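Local coordinates for NTF2 fold protein loop-helix-loop design NT-9 (Synthetic construct, PDB 6W90) that is a computationally designed NTF2-fold scaffold, made to explore new loop-helix-loop geometries, and holds a distearoyl glycerophosphoethanolamine lipid in its pocket, at residues S66-V71 and K94-E99; I73-V78 and R84-L89. One frame throughout, in Å; residues are numbered along the deposited sequence.

Overall arrangement
Both contacts reach the sheet of this NTF2-like fold, their centres about 12 Å apart. Interaction 2 is the hairpin pairing of strand 70-79 with strand 82-91, where 73-78 meets 84-89. Along the chain it is nested inside the loop closed by interaction 1, in which Tyr68, from the loop before strand 70-79, packs on strand 94-105. Strand 82-91 lies between strands 70-79 and 94-105 in the sheet and ties the contacts together: Leu89 and Ile87 pair through their backbones with Trp96 and Phe98. Both interactions touch the bound lipid, so this end of the sheet forms part of the pocket wall from glycerophosphate to acyl chains.

Interaction 1 of 2, residues S66-V71 and K94-E99. With 3PE (1,2-Distearoyl-sn-glycerophosphoethanolamine), chain B.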
ATOM      1  N   SER A  66      -6.715 -11.067  -5.420  1.00 33.77           N
ATOM      2  CA  SER A  66      -7.000 -12.481  -5.597  1.00 40.22           C
ATOM      3  C   SER A  66      -5.931 -13.162  -6.439  1.00 44.52           C
ATOM      4  O   SER A  66      -5.934 -14.392  -6.540  1.00 47.26           O
ATOM      5  CB  SER A  66      -8.399 -12.675  -6.182  1.00 46.86           C
ATOM      6  OG  SER A  66      -8.642 -11.786  -7.237  1.00 57.04           O
ATOM      7  N   ARG A  67      -4.984 -12.397  -6.988  1.00 36.20           N
ATOM      8  CA  ARG A  67      -3.935 -13.002  -7.788  1.00 33.62           C
ATOM      9  C   ARG A  67      -2.949 -13.833  -6.985  1.00 33.62           C
ATOM     10  O   ARG A  67      -2.203 -14.591  -7.591  1.00 34.02           O
ATOM     11  CB  ARG A  67      -3.101 -11.955  -8.520  1.00 34.12           C
ATOM     12  CG  ARG A  67      -3.896 -11.124  -9.484  1.00 46.23           C
ATOM     13  CD  ARG A  67      -3.006 -10.095 -10.174  1.00 70.28           C
ATOM     14  NE  ARG A  67      -3.714  -9.402 -11.250  1.00 91.26           N
ATOM     15  CZ  ARG A  67      -3.156  -8.538 -12.095  1.00104.78           C
ATOM     16  NH1 ARG A  67      -1.863  -8.244 -12.006  1.00109.36           N
ATOM     17  NH2 ARG A  67      -3.897  -7.967 -13.037  1.00108.51           N
ATOM     18  N   TYR A  68      -2.875 -13.684  -5.661  1.00 24.31           N
ATOM     19  CA  TYR A  68      -1.790 -14.271  -4.886  1.00 20.94           C
ATOM     20  C   TYR A  68      -2.240 -15.356  -3.923  1.00 25.35           C
ATOM     21  O   TYR A  68      -3.288 -15.234  -3.288  1.00 30.42           O
ATOM     22  CB  TYR A  68      -1.070 -13.195  -4.070  1.00 24.30           C
ATOM     23  CG  TYR A  68      -0.698 -12.072  -4.936  1.00 26.79           C
ATOM     24  CD1 TYR A  68       0.321 -12.194  -5.857  1.00 26.95           C
ATOM     25  CD2 TYR A  68      -1.416 -10.887  -4.900  1.00 31.62           C
ATOM     26  CE1 TYR A  68       0.635 -11.138  -6.694  1.00 32.70           C
ATOM     27  CE2 TYR A  68      -1.112  -9.846  -5.703  1.00 33.63           C
ATOM     28  CZ  TYR A  68      -0.097  -9.961  -6.608  1.00 34.14           C
ATOM     29  OH  TYR A  68       0.176  -8.884  -7.430  1.00 40.03           O
ATOM     30  N   ASP A  69      -1.395 -16.385  -3.787  1.00 26.03           N
ATOM     31  CA  ASP A  69      -1.633 -17.486  -2.871  1.00 29.97           C
ATOM     32  C   ASP A  69      -1.190 -17.181  -1.451  1.00 27.42           C
ATOM     33  O   ASP A  69      -1.702 -17.779  -0.496  1.00 28.11           O
ATOM     34  CB  ASP A  69      -0.824 -18.715  -3.276  1.00 38.67           C
ATOM     35  CG  ASP A  69      -1.447 -19.487  -4.352  1.00 59.41           C
ATOM     36  OD1 ASP A  69      -2.647 -19.785  -4.220  1.00 70.04           O
ATOM     37  OD2 ASP A  69      -0.724 -19.799  -5.315  1.00 64.23           O
ATOM     38  N   ARG A  70      -0.146 -16.367  -1.314  1.00 24.71           N
ATOM     39  CA  ARG A  70       0.508 -16.103  -0.051  1.00 25.81           C
ATOM     40  C   ARG A  70       0.946 -14.660  -0.017  1.00 23.36           C
ATOM     41  O   ARG A  70       1.473 -14.148  -1.003  1.00 23.18           O
ATOM     42  CB  ARG A  70       1.763 -16.937   0.109  1.00 33.00           C
ATOM     43  CG  ARG A  70       1.899 -17.697   1.299  1.00 38.30           C
ATOM     44  CD  ARG A  70       3.137 -18.544   1.115  1.00 42.83           C
ATOM     45  NE  ARG A  70       3.771 -18.645   2.405  1.00 46.42           N
ATOM     46  CZ  ARG A  70       3.644 -19.691   3.213  1.00 49.78           C
ATOM     47  NH1 ARG A  70       2.923 -20.748   2.852  1.00 45.65           N
ATOM     48  NH2 ARG A  70       4.248 -19.666   4.386  1.00 54.71           N
ATOM     49  N   VAL A  71       0.769 -14.021   1.128  1.00 21.09           N
ATOM     50  CA  VAL A  71       1.162 -12.636   1.336  1.00 21.39           C
ATOM     51  C   VAL A  71       1.820 -12.602   2.709  1.00 25.79           C
ATOM     52  O   VAL A  71       1.222 -13.058   3.688  1.00 28.43           O
ATOM     53  CB  VAL A  71      -0.042 -11.677   1.244  1.00 22.29           C
ATOM     54  CG1 VAL A  71       0.420 -10.304   1.576  1.00 27.66           C
ATOM     55  CG2 VAL A  71      -0.664 -11.771  -0.097  1.00 26.66           C
ATOM     56  N   LYS A  94       6.173 -17.998  -8.296  1.00 29.83           N
ATOM     57  CA  LYS A  94       6.479 -16.619  -8.644  1.00 27.67           C
ATOM     58  C   LYS A  94       6.400 -15.766  -7.383  1.00 27.14           C
ATOM     59  O   LYS A  94       5.481 -15.915  -6.570  1.00 26.36           O
ATOM     60  CB  LYS A  94       5.509 -16.070  -9.694  1.00 28.48           C
ATOM     61  CG  LYS A  94       5.551 -16.715 -11.055  1.00 31.16           C
ATOM     62  CD  LYS A  94       4.695 -15.975 -12.082  1.00 34.71           C
ATOM     63  CE  LYS A  94       4.678 -16.748 -13.390  1.00 47.67           C
ATOM     64  NZ  LYS A  94       4.127 -15.941 -14.519  1.00 60.53           N
ATOM     65  N   LYS A  95       7.361 -14.869  -7.221  1.00 26.66           N
ATOM     66  CA  LYS A  95       7.451 -14.044  -6.031  1.00 25.96           C
ATOM     67  C   LYS A  95       7.557 -12.597  -6.453  1.00 25.35           C
ATOM     68  O   LYS A  95       8.367 -12.262  -7.323  1.00 28.60           O
ATOM     69  CB  LYS A  95       8.663 -14.456  -5.207  1.00 32.10           C
ATOM     70  CG  LYS A  95       8.793 -13.794  -3.895  1.00 38.35           C
ATOM     71  CD  LYS A  95       9.874 -14.519  -3.063  1.00 48.26           C
ATOM     72  CE  LYS A  95       9.405 -15.893  -2.529  1.00 52.50           C
ATOM     73  NZ  LYS A  95      10.481 -16.936  -2.382  1.00 57.48           N
ATOM     74  N   TRP A  96       6.700 -11.763  -5.883  1.00 23.71           N
ATOM     75  CA  TRP A  96       6.733 -10.327  -6.110  1.00 21.57           C
ATOM     76  C   TRP A  96       7.063  -9.667  -4.791  1.00 25.83           C
ATOM     77  O   TRP A  96       6.620 -10.117  -3.730  1.00 25.12           O
ATOM     78  CB  TRP A  96       5.415  -9.763  -6.612  1.00 21.69           C
ATOM     79  CG  TRP A  96       5.093 -10.156  -7.951  1.00 25.27           C
ATOM     80  CD1 TRP A  96       5.363  -9.476  -9.084  1.00 29.39           C
ATOM     81  CD2 TRP A  96       4.450 -11.368  -8.344  1.00 26.88           C
ATOM     82  NE1 TRP A  96       4.923 -10.177 -10.174  1.00 31.96           N
ATOM     83  CE2 TRP A  96       4.366 -11.352  -9.746  1.00 29.39           C
ATOM     84  CE3 TRP A  96       3.940 -12.468  -7.643  1.00 33.42           C
ATOM     85  CZ2 TRP A  96       3.779 -12.378 -10.461  1.00 35.03           C
ATOM     86  CZ3 TRP A  96       3.357 -13.477  -8.349  1.00 38.13           C
ATOM     87  CH2 TRP A  96       3.272 -13.428  -9.747  1.00 38.20           C
ATOM     88  N   THR A  97       7.829  -8.594  -4.846  1.00 27.25           N
ATOM     89  CA  THR A  97       8.142  -7.846  -3.641  1.00 24.76           C
ATOM     90  C   THR A  97       7.551  -6.456  -3.762  1.00 26.50           C
ATOM     91  O   THR A  97       7.892  -5.712  -4.686  1.00 28.65           O
ATOM     92  CB  THR A  97       9.634  -7.794  -3.383  1.00 31.10           C
ATOM     93  OG1 THR A  97      10.166  -9.110  -3.522  1.00 39.05           O
ATOM     94  CG2 THR A  97       9.849  -7.303  -1.974  1.00 36.18           C
ATOM     95  N   PHE A  98       6.612  -6.154  -2.864  1.00 28.55           N
ATOM     96  CA  PHE A  98       5.939  -4.867  -2.746  1.00 27.71           C
ATOM     97  C   PHE A  98       6.651  -4.109  -1.634  1.00 26.45           C
ATOM     98  O   PHE A  98       6.535  -4.477  -0.461  1.00 25.08           O
ATOM     99  CB  PHE A  98       4.467  -5.117  -2.429  1.00 26.98           C
ATOM    100  CG  PHE A  98       3.667  -3.892  -2.153  1.00 33.94           C
ATOM    101  CD1 PHE A  98       3.483  -2.932  -3.117  1.00 36.90           C
ATOM    102  CD2 PHE A  98       3.100  -3.696  -0.914  1.00 42.26           C
ATOM    103  CE1 PHE A  98       2.729  -1.821  -2.868  1.00 35.12           C
ATOM    104  CE2 PHE A  98       2.359  -2.563  -0.666  1.00 42.78           C
ATOM    105  CZ  PHE A  98       2.163  -1.638  -1.663  1.00 36.68           C
ATOM    106  N   GLU A  99       7.458  -3.121  -1.999  1.00 23.09           N
ATOM    107  CA  GLU A  99       8.269  -2.405  -1.031  1.00 26.26           C
ATOM    108  C   GLU A  99       7.879  -0.942  -1.052  1.00 24.71           C
ATOM    109  O   GLU A  99       7.872  -0.331  -2.129  1.00 25.97           O
ATOM    110  CB  GLU A  99       9.767  -2.506  -1.323  1.00 32.35           C
ATOM    111  CG  GLU A  99      10.585  -1.626  -0.358  1.00 50.14           C
ATOM    112  CD  GLU A  99      12.092  -1.856  -0.384  1.00 63.25           C
ATOM    113  OE1 GLU A  99      12.606  -2.364  -1.406  1.00 69.39           O
ATOM    114  OE2 GLU A  99      12.754  -1.518   0.628  1.00 63.96           O
TER
HETATM  115  P   3PE B 201       8.463  -7.284  -8.432  1.00 33.40           P
HETATM  116  N   3PE B 201      10.867  -3.633  -8.178  1.00 78.91           N
HETATM  117  O11 3PE B 201       7.046  -6.644  -7.888  1.00 44.36           O
HETATM  118  O12 3PE B 201       8.944  -8.346  -7.480  1.00 30.56           O
HETATM  119  O13 3PE B 201       9.617  -6.089  -8.401  1.00 43.90           O
HETATM  120  O14 3PE B 201       8.372  -7.781  -9.875  1.00 31.72           O
HETATM  121  C11 3PE B 201      10.138  -5.677  -7.163  1.00 61.76           C
HETATM  122  C12 3PE B 201      11.331  -4.758  -7.391  1.00 72.87           C
HETATM  123  C1  3PE B 201       6.427  -5.678  -8.695  1.00 63.06           C
HETATM  124  C2  3PE B 201       5.030  -5.324  -8.162  1.00 71.51           C
HETATM  125  C3  3PE B 201       5.167  -5.220  -6.640  1.00 71.30           C
HETATM  126  O31 3PE B 201       4.066  -4.577  -6.071  1.00 67.92           O
HETATM  127  O32 3PE B 201       2.848  -6.370  -6.647  1.00 70.42           O
HETATM  128  C31 3PE B 201       2.863  -5.283  -6.187  1.00 65.63           C
HETATM  129  C32 3PE B 201       1.570  -4.628  -5.717  1.00 58.17           C
HETATM  130  C33 3PE B 201       0.427  -5.619  -5.515  1.00 51.56           C
HETATM  131  C34 3PE B 201      -0.395  -5.084  -4.344  1.00 48.90           C
HETATM  132  C35 3PE B 201      -1.788  -5.699  -4.281  1.00 50.96           C
HETATM  133  C36 3PE B 201      -1.897  -6.548  -3.010  1.00 56.99           C
HETATM  134  C37 3PE B 201      -2.114  -5.690  -1.756  1.00 62.12           C
HETATM  135  C38 3PE B 201      -0.809  -5.155  -1.154  1.00 61.84           C
HETATM  136  C39 3PE B 201      -0.887  -5.027   0.375  1.00 59.02           C
HETATM  137  C3A 3PE B 201      -1.844  -3.912   0.816  1.00 56.09           C
HETATM  138  C3B 3PE B 201      -1.658  -3.545   2.293  1.00 54.86           C
HETATM  139  C3C 3PE B 201      -0.875  -2.236   2.420  1.00 54.50           C
HETATM  140  C3D 3PE B 201      -0.938  -1.677   3.842  1.00 55.47           C
HETATM  141  C3E 3PE B 201       0.027  -0.491   3.956  1.00 59.30           C
HETATM  142  C3F 3PE B 201       0.346  -0.188   5.425  1.00 68.83           C
HETATM  143  C3G 3PE B 201       1.370   0.949   5.534  1.00 75.69           C
HETATM  144  C3H 3PE B 201       2.216   0.895   6.814  1.00 79.83           C
HETATM  145  C3I 3PE B 201       1.483   1.426   8.050  1.00 79.67           C
HETATM  146  O21 3PE B 201       4.634  -4.106  -8.725  1.00 73.70           O
HETATM  147  O22 3PE B 201       2.813  -4.982  -9.767  1.00 72.47           O
HETATM  148  C21 3PE B 201       3.518  -4.035  -9.591  1.00 69.83           C
HETATM  149  C22 3PE B 201       3.243  -2.697 -10.307  1.00 59.07           C
HETATM  150  C23 3PE B 201       1.963  -2.000  -9.819  1.00 51.97           C
HETATM  151  C24 3PE B 201       2.121  -1.358  -8.436  1.00 45.45           C
HETATM  152  C25 3PE B 201       0.792  -0.803  -7.894  1.00 44.62           C
HETATM  153  C26 3PE B 201       0.932  -0.672  -6.376  1.00 47.22           C
HETATM  154  C27 3PE B 201      -0.378  -0.311  -5.674  1.00 47.37           C
HETATM  155  C28 3PE B 201      -0.192  -0.297  -4.148  1.00 46.08           C
HETATM  156  C29 3PE B 201       0.392   1.003  -3.564  1.00 48.42           C
HETATM  157  C2A 3PE B 201       0.253   1.049  -2.029  1.00 47.53           C
HETATM  158  C2B 3PE B 201      -0.917   1.906  -1.543  1.00 44.68           C
HETATM  159  C2C 3PE B 201      -1.282   1.570  -0.093  1.00 43.81           C
HETATM  160  C2D 3PE B 201      -2.779   1.801   0.103  1.00 43.45           C
HETATM  161  C2E 3PE B 201      -3.204   1.688   1.561  1.00 43.78           C
HETATM  162  C2F 3PE B 201      -3.482   0.234   1.935  1.00 45.98           C
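The edge of the Tyr68 ring points at one face of the Trp96 indole: Tyr68 CE1 sits 3.6 Å above the indole plane, offset toward its rim. This is an offset edge-to-face pair, with the Tyr68 ring and the six-membered ring of Trp96 inclined at 69° and their centroids 5.5 Å apart. The closest atoms are Tyr68 CE1 and Trp96 CE3, at 3.7 Å. One face of the Tyr68 ring carries Arg67 CB over its centre, while the lipid ester-linked phosphate oxygen O11 lies at the indole edge, in its plane. Trp96 CG stands anti to its own carbonyl carbon (chi1 -70°), which sends the indole toward the 66-71 segment, and its NE1 is hydrogen-bonded to Tyr120 OH, a second hold on the ring's rotation.

The lipid fills in beside this pair. Thr97 N gives a nearly straight hydrogen bond to phosphate oxygen O12, 2.9 Å long with 161° at the hydrogen. Further along, the Phe98 ring lies among the acyl chains, its edge atom CZ 3.3 Å from lipid C2A. A serine in place of Phe98 would probably open a gap beside the lipid's ester and acyl carbons and leave C2A and C28 without their aromatic neighbour.

The chemistry divides the work: a backbone amide grips the phosphate, Phe98 meets the ester and acyl carbons, and the Tyr68-Trp96 pair joins the loop before strand 70-79 to strand 94-105 without any polar bond between them.

Interaction 2 of 2, residues I73-V78 and R84-L89; sequences IRKVQV and RVEIEL. With 3PE (1,2-Distearoyl-sn-glycerophosphoethanolamine), chain B.
Strands 73-78 and 84-89 run antiparallel, 170° between their directions and 4.5 Å between axes at closest approach, as the two arms of a beta hairpin in the NTF2-like sheet, paired by bonds such as Arg84 N to Gln77 O at 2.8 Å and broken by a classic beta bulge where Arg74 and Lys75 both face Glu86, whose carbonyl O takes a good bond from Arg74 N and a weak one from Lys75 N.

Ile73, Val76, Val85 and Ile87 share one face. Ile73 CG1 meets Ile87 CG1 at 4.1 Å, the two branches crossing at a slant; Ile73 and Val76 also pack on helix 6-22, whereas Ile87 CD1 and Val85 CG2 reach the lipid's acyl chain. Leu89, a pocket residue, brings CD1 to 3.4 Å from the lipid's ester carbonyl oxygen O32.

The face of Lys75, Gln77, Arg84 and Glu86 is polar. The Lys75 chain slants across Glu86, bringing CE to 3.4 Å from Glu86 OE1 with CD a little farther off, and its CE also rests against Arg84 CD, a contact of aliphatic carbon; its ammonium is not in contact with either charge. Arg84 turns its guanidinium to Glu99 and Glu101 in the next strand, which probably eases the nearness of Lys75.

At the bulge, the Arg74 chain folds back, bent at chi2 and chi3, over Glu88, whose carboxylate plane stands at 90° to the guanidinium; OE1 of Glu88 lies at the guanidinium edge, in a salt bridge with Arg74 NH1 whose modelled length is too short to be trusted.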
ATOM      1  N   ILE A  73       4.606 -10.169   5.334  1.00 22.28           N
ATOM      2  CA  ILE A  73       5.465  -9.026   5.605  1.00 24.43           C
ATOM      3  C   ILE A  73       6.866  -9.544   5.869  1.00 24.30           C
ATOM      4  O   ILE A  73       7.077 -10.328   6.804  1.00 29.08           O
ATOM      5  CB  ILE A  73       4.956  -8.226   6.806  1.00 28.29           C
ATOM      6  CG1 ILE A  73       3.555  -7.697   6.554  1.00 30.89           C
ATOM      7  CG2 ILE A  73       5.920  -7.098   7.061  1.00 28.90           C
ATOM      8  CD1 ILE A  73       2.948  -7.067   7.787  1.00 34.36           C
ATOM      9  N   ARG A  74       7.830  -9.087   5.078  1.00 21.75           N
ATOM     10  CA  ARG A  74       9.198  -9.548   5.218  1.00 24.79           C
ATOM     11  C   ARG A  74      10.116  -8.577   5.932  1.00 27.43           C
ATOM     12  O   ARG A  74      11.179  -9.001   6.411  1.00 28.69           O
ATOM     13  CB  ARG A  74       9.835  -9.825   3.849  1.00 27.75           C
ATOM     14  CG  ARG A  74       9.298 -11.045   3.093  1.00 31.46           C
ATOM     15  CD  ARG A  74       9.559 -12.390   3.769  1.00 44.29           C
ATOM     16  NE  ARG A  74      10.989 -12.616   3.980  1.00 59.35           N
ATOM     17  CZ  ARG A  74      11.809 -13.195   3.105  1.00 69.04           C
ATOM     18  NH1 ARG A  74      11.351 -13.631   1.940  1.00 72.41           N
ATOM     19  NH2 ARG A  74      13.094 -13.338   3.401  1.00 70.90           N
ATOM     20  N   LYS A  75       9.760  -7.294   5.967  1.00 25.76           N
ATOM     21  CA  LYS A  75      10.591  -6.281   6.603  1.00 25.80           C
ATOM     22  C   LYS A  75       9.712  -5.127   7.060  1.00 22.34           C
ATOM     23  O   LYS A  75       8.873  -4.641   6.305  1.00 20.74           O
ATOM     24  CB  LYS A  75      11.666  -5.788   5.624  1.00 30.54           C
ATOM     25  CG  LYS A  75      12.552  -4.662   6.101  1.00 33.64           C
ATOM     26  CD  LYS A  75      13.766  -4.561   5.175  1.00 44.28           C
ATOM     27  CE  LYS A  75      13.929  -3.178   4.599  1.00 52.35           C
ATOM     28  NZ  LYS A  75      14.650  -2.271   5.559  1.00 55.19           N
ATOM     29  N   VAL A  76       9.924  -4.681   8.294  1.00 24.92           N
ATOM     30  CA  VAL A  76       9.449  -3.373   8.732  1.00 22.77           C
ATOM     31  C   VAL A  76      10.626  -2.670   9.395  1.00 22.75           C
ATOM     32  O   VAL A  76      11.275  -3.244  10.271  1.00 24.46           O
ATOM     33  CB  VAL A  76       8.253  -3.453   9.702  1.00 28.13           C
ATOM     34  CG1 VAL A  76       7.859  -2.031  10.166  1.00 31.16           C
ATOM     35  CG2 VAL A  76       7.045  -4.158   9.075  1.00 29.24           C
ATOM     36  N   GLN A  77      10.914  -1.430   8.981  0.66 23.01           N
ATOM     37  CA  GLN A  77      11.958  -0.598   9.579  0.66 24.47           C
ATOM     38  C   GLN A  77      11.405   0.793   9.836  0.66 22.61           C
ATOM     39  O   GLN A  77      10.935   1.445   8.893  0.66 20.23           O
ATOM     40  CB  GLN A  77      13.167  -0.497   8.639  0.66 29.75           C
ATOM     41  CG  GLN A  77      14.292   0.436   9.112  0.66 36.72           C
ATOM     42  CD  GLN A  77      15.190  -0.238  10.106  0.66 42.12           C
ATOM     43  OE1 GLN A  77      14.845  -1.293  10.644  0.66 42.32           O
ATOM     44  NE2 GLN A  77      16.348   0.359  10.365  0.66 44.68           N
ATOM     45  N   VAL A  78      11.453   1.251  11.099  0.66 23.92           N
ATOM     46  CA  VAL A  78      10.943   2.570  11.452  0.66 25.23           C
ATOM     47  C   VAL A  78      12.107   3.474  11.823  0.66 26.36           C
ATOM     48  O   VAL A  78      13.133   3.029  12.349  0.66 26.14           O
ATOM     49  CB  VAL A  78       9.933   2.621  12.616  0.66 26.72           C
ATOM     50  CG1 VAL A  78       8.724   1.822  12.289  0.66 26.78           C
ATOM     51  CG2 VAL A  78      10.553   2.154  13.907  0.66 25.05           C
ATOM     52  N   ARG A  84       9.539   1.941   6.520  1.00 18.92           N
ATOM     53  CA  ARG A  84       9.732   1.108   5.338  1.00 21.68           C
ATOM     54  C   ARG A  84       9.076  -0.243   5.571  1.00 19.78           C
ATOM     55  O   ARG A  84       9.284  -0.847   6.627  1.00 21.46           O
ATOM     56  CB  ARG A  84      11.208   0.906   5.028  1.00 26.74           C
ATOM     57  CG  ARG A  84      11.385   0.148   3.717  1.00 37.43           C
ATOM     58  CD  ARG A  84      12.843   0.062   3.314  1.00 44.08           C
ATOM     59  NE  ARG A  84      13.358   1.417   3.166  1.00 43.95           N
ATOM     60  CZ  ARG A  84      13.409   2.086   2.019  1.00 36.35           C
ATOM     61  NH1 ARG A  84      13.033   1.522   0.877  1.00 35.57           N
ATOM     62  NH2 ARG A  84      13.904   3.311   2.011  1.00 26.96           N
ATOM     63  N   VAL A  85       8.292  -0.709   4.595  1.00 19.27           N
ATOM     64  CA  VAL A  85       7.603  -1.994   4.671  1.00 19.99           C
ATOM     65  C   VAL A  85       7.880  -2.773   3.393  1.00 18.69           C
ATOM     66  O   VAL A  85       7.729  -2.229   2.305  1.00 19.60           O
ATOM     67  CB  VAL A  85       6.093  -1.789   4.851  1.00 21.15           C
ATOM     68  CG1 VAL A  85       5.332  -3.123   4.869  1.00 24.27           C
ATOM     69  CG2 VAL A  85       5.864  -1.065   6.159  1.00 21.85           C
ATOM     70  N   GLU A  86       8.284  -4.037   3.524  1.00 19.50           N
ATOM     71  CA  GLU A  86       8.383  -4.932   2.374  1.00 20.61           C
ATOM     72  C   GLU A  86       7.448  -6.109   2.573  1.00 18.35           C
ATOM     73  O   GLU A  86       7.449  -6.744   3.638  1.00 19.91           O
ATOM     74  CB  GLU A  86       9.788  -5.458   2.166  1.00 26.36           C
ATOM     75  CG  GLU A  86      10.800  -4.438   1.800  1.00 38.79           C
ATOM     76  CD  GLU A  86      12.177  -5.084   1.605  1.00 52.97           C
ATOM     77  OE1 GLU A  86      13.173  -4.332   1.538  1.00 61.74           O
ATOM     78  OE2 GLU A  86      12.257  -6.337   1.535  1.00 54.03           O
ATOM     79  N   ILE A  87       6.625  -6.358   1.567  1.00 21.73           N
ATOM     80  CA  ILE A  87       5.657  -7.436   1.583  1.00 21.02           C
ATOM     81  C   ILE A  87       5.962  -8.351   0.414  1.00 22.34           C
ATOM     82  O   ILE A  87       6.182  -7.886  -0.704  1.00 24.18           O
ATOM     83  CB  ILE A  87       4.219  -6.907   1.497  1.00 24.68           C
ATOM     84  CG1 ILE A  87       3.895  -6.091   2.749  1.00 23.52           C
ATOM     85  CG2 ILE A  87       3.278  -8.086   1.434  1.00 29.13           C
ATOM     86  CD1 ILE A  87       2.626  -5.334   2.640  1.00 26.20           C
ATOM     87  N   GLU A  88       6.015  -9.638   0.673  1.00 20.95           N
ATOM     88  CA  GLU A  88       6.245 -10.619  -0.373  1.00 21.65           C
ATOM     89  C   GLU A  88       4.920 -11.262  -0.743  1.00 22.22           C
ATOM     90  O   GLU A  88       4.128 -11.627   0.126  1.00 23.64           O
ATOM     91  CB  GLU A  88       7.267 -11.606   0.145  1.00 31.02           C
ATOM     92  CG  GLU A  88       7.673 -12.695  -0.726  1.00 40.58           C
ATOM     93  CD  GLU A  88       8.696 -13.501   0.031  1.00 46.13           C
ATOM     94  OE1 GLU A  88       9.815 -12.959   0.177  1.00 46.67           O
ATOM     95  OE2 GLU A  88       8.352 -14.602   0.538  1.00 49.16           O
ATOM     96  N   LEU A  89       4.672 -11.355  -2.043  1.00 21.54           N
ATOM     97  CA  LEU A  89       3.446 -11.898  -2.610  1.00 19.86           C
ATOM     98  C   LEU A  89       3.855 -13.059  -3.488  1.00 24.80           C
ATOM     99  O   LEU A  89       4.810 -12.940  -4.256  1.00 26.25           O
ATOM    100  CB  LEU A  89       2.715 -10.845  -3.420  1.00 21.29           C
ATOM    101  CG  LEU A  89       2.618  -9.439  -2.837  1.00 28.40           C
ATOM    102  CD1 LEU A  89       2.303  -8.416  -3.943  1.00 36.48           C
ATOM    103  CD2 LEU A  89       1.545  -9.469  -1.886  1.00 31.72           C
TER
HETATM  104  P   3PE B 201       8.463  -7.284  -8.432  1.00 33.40           P
HETATM  105  N   3PE B 201      10.867  -3.633  -8.178  1.00 78.91           N
HETATM  106  O11 3PE B 201       7.046  -6.644  -7.888  1.00 44.36           O
HETATM  107  O12 3PE B 201       8.944  -8.346  -7.480  1.00 30.56           O
HETATM  108  O13 3PE B 201       9.617  -6.089  -8.401  1.00 43.90           O
HETATM  109  O14 3PE B 201       8.372  -7.781  -9.875  1.00 31.72           O
HETATM  110  C11 3PE B 201      10.138  -5.677  -7.163  1.00 61.76           C
HETATM  111  C12 3PE B 201      11.331  -4.758  -7.391  1.00 72.87           C
HETATM  112  C1  3PE B 201       6.427  -5.678  -8.695  1.00 63.06           C
HETATM  113  C2  3PE B 201       5.030  -5.324  -8.162  1.00 71.51           C
HETATM  114  C3  3PE B 201       5.167  -5.220  -6.640  1.00 71.30           C
HETATM  115  O31 3PE B 201       4.066  -4.577  -6.071  1.00 67.92           O
HETATM  116  O32 3PE B 201       2.848  -6.370  -6.647  1.00 70.42           O
HETATM  117  C31 3PE B 201       2.863  -5.283  -6.187  1.00 65.63           C
HETATM  118  C32 3PE B 201       1.570  -4.628  -5.717  1.00 58.17           C
HETATM  119  C33 3PE B 201       0.427  -5.619  -5.515  1.00 51.56           C
HETATM  120  C34 3PE B 201      -0.395  -5.084  -4.344  1.00 48.90           C
HETATM  121  C35 3PE B 201      -1.788  -5.699  -4.281  1.00 50.96           C
HETATM  122  C36 3PE B 201      -1.897  -6.548  -3.010  1.00 56.99           C
HETATM  123  C37 3PE B 201      -2.114  -5.690  -1.756  1.00 62.12           C
HETATM  124  C38 3PE B 201      -0.809  -5.155  -1.154  1.00 61.84           C
HETATM  125  C39 3PE B 201      -0.887  -5.027   0.375  1.00 59.02           C
HETATM  126  C3A 3PE B 201      -1.844  -3.912   0.816  1.00 56.09           C
HETATM  127  C3B 3PE B 201      -1.658  -3.545   2.293  1.00 54.86           C
HETATM  128  C3C 3PE B 201      -0.875  -2.236   2.420  1.00 54.50           C
HETATM  129  C3D 3PE B 201      -0.938  -1.677   3.842  1.00 55.47           C
HETATM  130  C3E 3PE B 201       0.027  -0.491   3.956  1.00 59.30           C
HETATM  131  C3F 3PE B 201       0.346  -0.188   5.425  1.00 68.83           C
HETATM  132  C3G 3PE B 201       1.370   0.949   5.534  1.00 75.69           C
HETATM  133  C3H 3PE B 201       2.216   0.895   6.814  1.00 79.83           C
HETATM  134  C3I 3PE B 201       1.483   1.426   8.050  1.00 79.67           C
HETATM  135  O21 3PE B 201       4.634  -4.106  -8.725  1.00 73.70           O
HETATM  136  O22 3PE B 201       2.813  -4.982  -9.767  1.00 72.47           O
HETATM  137  C21 3PE B 201       3.518  -4.035  -9.591  1.00 69.83           C
HETATM  138  C22 3PE B 201       3.243  -2.697 -10.307  1.00 59.07           C
HETATM  139  C23 3PE B 201       1.963  -2.000  -9.819  1.00 51.97           C
HETATM  140  C24 3PE B 201       2.121  -1.358  -8.436  1.00 45.45           C
HETATM  141  C25 3PE B 201       0.792  -0.803  -7.894  1.00 44.62           C
HETATM  142  C26 3PE B 201       0.932  -0.672  -6.376  1.00 47.22           C
HETATM  143  C27 3PE B 201      -0.378  -0.311  -5.674  1.00 47.37           C
HETATM  144  C28 3PE B 201      -0.192  -0.297  -4.148  1.00 46.08           C
HETATM  145  C29 3PE B 201       0.392   1.003  -3.564  1.00 48.42           C
HETATM  146  C2A 3PE B 201       0.253   1.049  -2.029  1.00 47.53           C
HETATM  147  C2B 3PE B 201      -0.917   1.906  -1.543  1.00 44.68           C
HETATM  148  C2C 3PE B 201      -1.282   1.570  -0.093  1.00 43.81           C
HETATM  149  C2D 3PE B 201      -2.779   1.801   0.103  1.00 43.45           C
HETATM  150  C2E 3PE B 201      -3.204   1.688   1.561  1.00 43.78           C
HETATM  151  C2F 3PE B 201      -3.482   0.234   1.935  1.00 45.98           C